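Local coordinates for protein exonuclease VapC9 (Pyrobaculum aerophilum, PDB 1V8P) that acts as a magnesium-dependent nuclease of the PIN-domain family, with slow exonuclease activity on single-stranded DNA, and is probably the ribonuclease toxin of a toxin-antitoxin pair, at residues D45-H50 and K87-S92; R111-T114 and Y120-V123. The protein carries 1 engineered substitution. All blocks are in the same frame, centred on the assembly; numbering follows the deposited sequence.

Contact 1. Residues D45-H50 and K87-S92; sequences DKWIKH and KKVLSS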
ATOM      1  N   ASP C  45       4.969  10.254  29.410  1.00 58.01           N
ATOM      2  CA  ASP C  45       5.796  10.561  30.580  1.00 58.43           C
ATOM      3  C   ASP C  45       7.279  10.214  30.490  1.00 57.86           C
ATOM      4  O   ASP C  45       8.143  11.021  30.837  1.00 58.51           O
ATOM      5  CB  ASP C  45       5.215   9.887  31.831  1.00 59.51           C
ATOM      6  CG  ASP C  45       3.836  10.418  32.197  1.00 61.10           C
ATOM      7  OD1 ASP C  45       3.638  11.650  32.122  1.00 60.50           O
ATOM      8  OD2 ASP C  45       2.957   9.605  32.570  1.00 63.05           O
ATOM      9  N   LYS C  46       7.567   9.009  30.021  1.00 56.48           N
ATOM     10  CA  LYS C  46       8.934   8.526  29.912  1.00 53.95           C
ATOM     11  C   LYS C  46       9.849   9.311  28.960  1.00 52.29           C
ATOM     12  O   LYS C  46      11.078   9.195  29.044  1.00 52.41           O
ATOM     13  CB  LYS C  46       8.907   7.037  29.526  1.00 53.62           C
ATOM     14  CG  LYS C  46       7.980   6.212  30.416  1.00 54.29           C
ATOM     15  CD  LYS C  46       8.241   4.715  30.280  1.00 57.48           C
ATOM     16  CE  LYS C  46       7.419   3.901  31.282  1.00 57.15           C
ATOM     17  NZ  LYS C  46       5.956   3.952  30.981  1.00 59.11           N
ATOM     18  N   TRP C  47       9.274  10.118  28.070  1.00 49.03           N
ATOM     19  CA  TRP C  47      10.102  10.873  27.133  1.00 46.86           C
ATOM     20  C   TRP C  47       9.773  12.363  26.971  1.00 47.42           C
ATOM     21  O   TRP C  47      10.584  13.122  26.429  1.00 46.66           O
ATOM     22  CB  TRP C  47      10.085  10.202  25.751  1.00 44.31           C
ATOM     23  CG  TRP C  47       8.713  10.022  25.157  1.00 42.22           C
ATOM     24  CD1 TRP C  47       7.904   8.919  25.263  1.00 42.03           C
ATOM     25  CD2 TRP C  47       7.980  10.981  24.387  1.00 40.19           C
ATOM     26  NE1 TRP C  47       6.712   9.138  24.608  1.00 39.73           N
ATOM     27  CE2 TRP C  47       6.732  10.393  24.061  1.00 40.23           C
ATOM     28  CE3 TRP C  47       8.254  12.281  23.941  1.00 40.53           C
ATOM     29  CZ2 TRP C  47       5.760  11.063  23.309  1.00 39.85           C
ATOM     30  CZ3 TRP C  47       7.286  12.951  23.192  1.00 40.31           C
ATOM     31  CH2 TRP C  47       6.052  12.336  22.885  1.00 39.95           C
ATOM     32  N   ILE C  48       8.604  12.785  27.447  1.00 46.96           N
ATOM     33  CA  ILE C  48       8.207  14.179  27.320  1.00 47.31           C
ATOM     34  C   ILE C  48       9.304  15.166  27.740  1.00 48.50           C
ATOM     35  O   ILE C  48       9.582  16.129  27.023  1.00 48.83           O
ATOM     36  CB  ILE C  48       6.916  14.461  28.125  1.00 48.18           C
ATOM     37  CG1 ILE C  48       6.372  15.851  27.782  1.00 47.67           C
ATOM     38  CG2 ILE C  48       7.191  14.370  29.613  1.00 48.53           C
ATOM     39  CD1 ILE C  48       6.095  16.062  26.296  1.00 47.77           C
ATOM     40  N   LYS C  49       9.946  14.928  28.881  1.00 49.33           N
ATOM     41  CA  LYS C  49      10.999  15.828  29.352  1.00 49.53           C
ATOM     42  C   LYS C  49      12.301  15.706  28.573  1.00 49.81           C
ATOM     43  O   LYS C  49      13.304  16.314  28.944  1.00 50.40           O
ATOM     44  CB  LYS C  49      11.286  15.593  30.832  1.00 50.82           C
ATOM     45  CG  LYS C  49      10.154  15.980  31.755  1.00 53.40           C
ATOM     46  CD  LYS C  49      10.651  16.111  33.193  1.00 56.33           C
ATOM     47  CE  LYS C  49       9.512  16.408  34.161  1.00 57.40           C
ATOM     48  NZ  LYS C  49       8.539  15.272  34.218  1.00 57.58           N
ATOM     49  N   HIS C  50      12.289  14.910  27.505  1.00 49.84           N
ATOM     50  CA  HIS C  50      13.473  14.717  26.666  1.00 48.98           C
ATOM     51  C   HIS C  50      13.149  15.160  25.242  1.00 49.22           C
ATOM     52  O   HIS C  50      14.011  15.159  24.362  1.00 50.44           O
ATOM     53  CB  HIS C  50      13.889  13.241  26.650  1.00 49.31           C
ATOM     54  CG  HIS C  50      14.435  12.741  27.952  1.00 48.72           C
ATOM     55  ND1 HIS C  50      15.713  13.028  28.387  1.00 49.18           N
ATOM     56  CD2 HIS C  50      13.874  11.977  28.919  1.00 48.75           C
ATOM     57  CE1 HIS C  50      15.915  12.460  29.563  1.00 48.02           C
ATOM     58  NE2 HIS C  50      14.814  11.817  29.909  1.00 48.59           N
ATOM     59  N   LYS C  87      -2.322  13.926  17.758  1.00 37.35           N
ATOM     60  CA  LYS C  87      -1.951  15.258  17.301  1.00 38.05           C
ATOM     61  C   LYS C  87      -1.019  15.954  18.289  1.00 38.12           C
ATOM     62  O   LYS C  87       0.002  16.522  17.894  1.00 38.37           O
ATOM     63  CB  LYS C  87      -3.216  16.097  17.097  1.00 38.19           C
ATOM     64  CG  LYS C  87      -2.975  17.486  16.569  1.00 37.25           C
ATOM     65  CD  LYS C  87      -4.285  18.211  16.404  1.00 39.25           C
ATOM     66  CE  LYS C  87      -4.101  19.558  15.734  1.00 40.57           C
ATOM     67  NZ  LYS C  87      -5.441  20.151  15.443  1.00 43.92           N
ATOM     68  N   LYS C  88      -1.378  15.897  19.570  1.00 38.03           N
ATOM     69  CA  LYS C  88      -0.594  16.525  20.635  1.00 39.22           C
ATOM     70  C   LYS C  88       0.775  15.869  20.706  1.00 37.34           C
ATOM     71  O   LYS C  88       1.798  16.543  20.816  1.00 37.47           O
ATOM     72  CB  LYS C  88      -1.313  16.401  21.998  1.00 41.14           C
ATOM     73  CG  LYS C  88      -2.730  16.955  22.013  1.00 42.90           C
ATOM     74  CD  LYS C  88      -2.994  17.800  23.246  1.00 46.62           C
ATOM     75  CE  LYS C  88      -4.422  18.343  23.283  1.00 47.54           C
ATOM     76  NZ  LYS C  88      -5.399  17.248  23.563  1.00 51.14           N
ATOM     77  N   VAL C  89       0.780  14.546  20.650  1.00 36.81           N
ATOM     78  CA  VAL C  89       2.016  13.782  20.673  1.00 34.93           C
ATOM     79  C   VAL C  89       2.927  14.263  19.544  1.00 34.29           C
ATOM     80  O   VAL C  89       4.104  14.508  19.762  1.00 34.17           O
ATOM     81  CB  VAL C  89       1.734  12.296  20.493  1.00 34.18           C
ATOM     82  CG1 VAL C  89       3.034  11.544  20.298  1.00 34.57           C
ATOM     83  CG2 VAL C  89       0.968  11.769  21.701  1.00 33.43           C
ATOM     84  N   LEU C  90       2.380  14.418  18.347  1.00 34.58           N
ATOM     85  CA  LEU C  90       3.192  14.867  17.222  1.00 35.72           C
ATOM     86  C   LEU C  90       3.688  16.290  17.379  1.00 35.00           C
ATOM     87  O   LEU C  90       4.763  16.629  16.897  1.00 35.84           O
ATOM     88  CB  LEU C  90       2.417  14.755  15.904  1.00 33.98           C
ATOM     89  CG  LEU C  90       2.263  13.350  15.331  1.00 35.76           C
ATOM     90  CD1 LEU C  90       1.330  13.383  14.127  1.00 37.20           C
ATOM     91  CD2 LEU C  90       3.627  12.818  14.929  1.00 34.33           C
ATOM     92  N   SER C  91       2.912  17.130  18.048  1.00 34.47           N
ATOM     93  CA  SER C  91       3.314  18.517  18.214  1.00 34.98           C
ATOM     94  C   SER C  91       4.559  18.647  19.091  1.00 36.01           C
ATOM     95  O   SER C  91       5.271  19.645  19.020  1.00 35.32           O
ATOM     96  CB  SER C  91       2.169  19.323  18.826  1.00 35.13           C
ATOM     97  OG  SER C  91       1.956  18.976  20.182  1.00 34.70           O
ATOM     98  N   SER C  92       4.826  17.629  19.906  1.00 37.33           N
ATOM     99  CA  SER C  92       5.975  17.639  20.809  1.00 38.60           C
ATOM    100  C   SER C  92       7.339  17.458  20.153  1.00 39.17           C
ATOM    101  O   SER C  92       8.363  17.733  20.775  1.00 40.42           O
ATOM    102  CB  SER C  92       5.809  16.557  21.875  1.00 38.50           C
ATOM    103  OG  SER C  92       4.569  16.692  22.544  1.00 40.55           O
TER
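W47 reaches from helix 44-48 to the end of helix 79-91 with the rim of its six-membered ring. The apolar part is small: CH2 of W47 lies 4.1 Å from CG1 of V89, and the two side chains cross at about a right angle. S92 meets the same rim, its CB 4.1 Å from CZ3 of W47; both V89 and S92 sit at the ring edge, near its plane, and not over a face. Beside the indole, CD1 of I48 comes to 4.1 Å from OG of S92; CG1 anti to the backbone N (chi1 -170°) and the bend at chi2 (57°) together place it near the serine.

No hydrogen bond crosses the contact. Inside 87-92, O of K88 accepts from OG of S91 at 2.5 Å and from OG of S92 at 3.3 Å, so both serine hydroxyls turn back onto the last helical turn. NE1 of W47 donates to O of L40, which probably limits the ring's rotation together with the F93 and Y44 rings that meet it. With L155 of helix 148-156 as a further neighbour, W47 packs helix 44-48 against the C-terminal part of helix 79-91, within the alpha/beta PIN domain.

Contact 2. Residues R111-T114 and Y120-V123; sequences RGLT and YAYV
A121 is the meeting point, its methyl directed from helix 115-127 at the loop that leads into that same helix. Two side chains of 111-114 converge on this CB. NH1 of R111 stands 4.1 Å away from CB of A121, which approaches the guanidinium obliquely, and CD1 of L113 lies 4.3 Å from CB of A121. No hydrogen bond joins the two segments; the contact is van der Waals, with the arginine contributing a polar group that packs on an alanine. It is a small one, burying 85 Å² over both sides together, and A121 gives up more surface to it than either R111 or L113.

R111 gets there by an extended chain: from CG to NE it runs straight, with chi2 -176° and chi3 -177°. Its charge is paired with E125, four residues on from A121, NH2 forming a salt bridge with OE1 of E125; this is consistent with the guanidinium being kept beside A121.

The connection is a short loop linking two successive helices, 101-111 and 115-127, of the PIN domain. G112 is the first residue after helix 101-111 to leave helical geometry, with a positive phi of 62° that suits glycine. T114 then takes the N-cap position of helix 115-127, its OG1 accepting from N of D117. D117 is a predicted magnesium ligand, as is D135, and the side chain of L113 lies about 4 Å from that of D117 and about 6 Å from that of D135 (nearest atoms).

Farther out, NZ of K141 bonds to O of R111 and more weakly to O of G112, tying the turn to the end of helix 136-141, while T142 touches A121. From a second subunit, W69 packs on T114.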
ATOM      1  N   ARG C 111      19.567  -0.574  -0.524  1.00 39.43           N
ATOM      2  CA  ARG C 111      19.279  -1.450   0.608  1.00 36.47           C
ATOM      3  C   ARG C 111      17.956  -2.209   0.493  1.00 36.48           C
ATOM      4  O   ARG C 111      17.574  -2.948   1.405  1.00 38.19           O
ATOM      5  CB  ARG C 111      19.309  -0.633   1.891  1.00 35.15           C
ATOM      6  CG  ARG C 111      20.449   0.375   1.903  1.00 33.40           C
ATOM      7  CD  ARG C 111      20.550   1.127   3.206  1.00 31.82           C
ATOM      8  NE  ARG C 111      21.610   2.130   3.164  1.00 31.60           N
ATOM      9  CZ  ARG C 111      21.991   2.850   4.214  1.00 32.66           C
ATOM     10  NH1 ARG C 111      21.393   2.675   5.395  1.00 31.56           N
ATOM     11  NH2 ARG C 111      22.966   3.741   4.089  1.00 32.37           N
ATOM     12  N   GLY C 112      17.261  -2.054  -0.629  1.00 34.75           N
ATOM     13  CA  GLY C 112      15.994  -2.743  -0.778  1.00 35.50           C
ATOM     14  C   GLY C 112      14.967  -2.297   0.260  1.00 35.99           C
ATOM     15  O   GLY C 112      14.438  -3.099   1.026  1.00 34.59           O
ATOM     16  N   LEU C 113      14.702  -0.996   0.285  1.00 34.75           N
ATOM     17  CA  LEU C 113      13.735  -0.413   1.194  1.00 34.87           C
ATOM     18  C   LEU C 113      12.736   0.367   0.359  1.00 35.37           C
ATOM     19  O   LEU C 113      12.997   0.675  -0.805  1.00 36.77           O
ATOM     20  CB  LEU C 113      14.412   0.566   2.142  1.00 34.17           C
ATOM     21  CG  LEU C 113      15.313   0.053   3.253  1.00 34.21           C
ATOM     22  CD1 LEU C 113      16.074   1.223   3.835  1.00 31.75           C
ATOM     23  CD2 LEU C 113      14.473  -0.649   4.314  1.00 33.88           C
ATOM     24  N   THR C 114      11.591   0.682   0.950  1.00 33.97           N
ATOM     25  CA  THR C 114      10.595   1.478   0.249  1.00 32.25           C
ATOM     26  C   THR C 114      11.178   2.882   0.282  1.00 31.64           C
ATOM     27  O   THR C 114      12.050   3.172   1.107  1.00 31.84           O
ATOM     28  CB  THR C 114       9.268   1.537   1.008  1.00 31.93           C
ATOM     29  OG1 THR C 114       9.524   1.969   2.350  1.00 30.21           O
ATOM     30  CG2 THR C 114       8.577   0.190   1.006  1.00 30.88           C
ATOM     31  N   TYR C 120      13.941   7.743   6.137  1.00 31.96           N
ATOM     32  CA  TYR C 120      14.393   7.675   7.519  1.00 33.79           C
ATOM     33  C   TYR C 120      15.860   7.247   7.669  1.00 33.98           C
ATOM     34  O   TYR C 120      16.612   7.858   8.429  1.00 34.39           O
ATOM     35  CB  TYR C 120      13.490   6.734   8.307  1.00 32.07           C
ATOM     36  CG  TYR C 120      12.116   7.317   8.493  1.00 33.63           C
ATOM     37  CD1 TYR C 120      11.066   6.991   7.624  1.00 31.15           C
ATOM     38  CD2 TYR C 120      11.870   8.234   9.525  1.00 31.40           C
ATOM     39  CE1 TYR C 120       9.814   7.555   7.779  1.00 31.40           C
ATOM     40  CE2 TYR C 120      10.623   8.804   9.689  1.00 33.28           C
ATOM     41  CZ  TYR C 120       9.590   8.463   8.816  1.00 33.12           C
ATOM     42  OH  TYR C 120       8.338   9.010   8.994  1.00 31.92           O
ATOM     43  N   ALA C 121      16.259   6.208   6.942  1.00 33.42           N
ATOM     44  CA  ALA C 121      17.622   5.710   6.987  1.00 34.10           C
ATOM     45  C   ALA C 121      18.594   6.807   6.545  1.00 34.72           C
ATOM     46  O   ALA C 121      19.604   7.061   7.204  1.00 33.83           O
ATOM     47  CB  ALA C 121      17.758   4.475   6.074  1.00 33.44           C
ATOM     48  N   TYR C 122      18.271   7.461   5.434  1.00 34.78           N
ATOM     49  CA  TYR C 122      19.123   8.517   4.911  1.00 34.09           C
ATOM     50  C   TYR C 122      19.302   9.709   5.854  1.00 33.82           C
ATOM     51  O   TYR C 122      20.418  10.174   6.055  1.00 34.58           O
ATOM     52  CB  TYR C 122      18.586   9.017   3.574  1.00 33.68           C
ATOM     53  CG  TYR C 122      19.420  10.128   2.988  1.00 33.73           C
ATOM     54  CD1 TYR C 122      20.580   9.854   2.244  1.00 34.13           C
ATOM     55  CD2 TYR C 122      19.102  11.458   3.244  1.00 32.79           C
ATOM     56  CE1 TYR C 122      21.399  10.892   1.781  1.00 33.32           C
ATOM     57  CE2 TYR C 122      19.910  12.496   2.792  1.00 33.37           C
ATOM     58  CZ  TYR C 122      21.051  12.214   2.066  1.00 34.79           C
ATOM     59  OH  TYR C 122      21.830  13.274   1.646  1.00 36.22           O
ATOM     60  N   VAL C 123      18.215  10.200   6.431  1.00 34.07           N
ATOM     61  CA  VAL C 123      18.284  11.352   7.320  1.00 34.61           C
ATOM     62  C   VAL C 123      19.021  11.048   8.595  1.00 36.24           C
ATOM     63  O   VAL C 123      19.812  11.866   9.071  1.00 38.30           O
ATOM     64  CB  VAL C 123      16.885  11.874   7.688  1.00 33.80           C
ATOM     65  CG1 VAL C 123      16.988  13.005   8.725  1.00 32.33           C
ATOM     66  CG2 VAL C 123      16.197  12.352   6.446  1.00 33.04           C
TER

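Overall arrangement
From the N terminus the chain passes strand 30-32 and helix 34-40 before reaching 45-50. Contact 1 closes a loop of 36 intervening residues, mostly helix, which takes in strand 54-56 and helix 58-73 and returns on helix 79-91. Strand 94-95 and helix 101-111 follow, and contact 2 then closes a much shorter loop of five helical residues. The two neither nest nor cross: they stand in series, on opposite sides of the chain's centre, with centres 25 Å apart. Contact 1 joins helices 44-48 and 79-91; contact 2 packs the loop between helices 101-111 and 115-127 against the second of them, beside the predicted metal site. Both adjoin the second subunit.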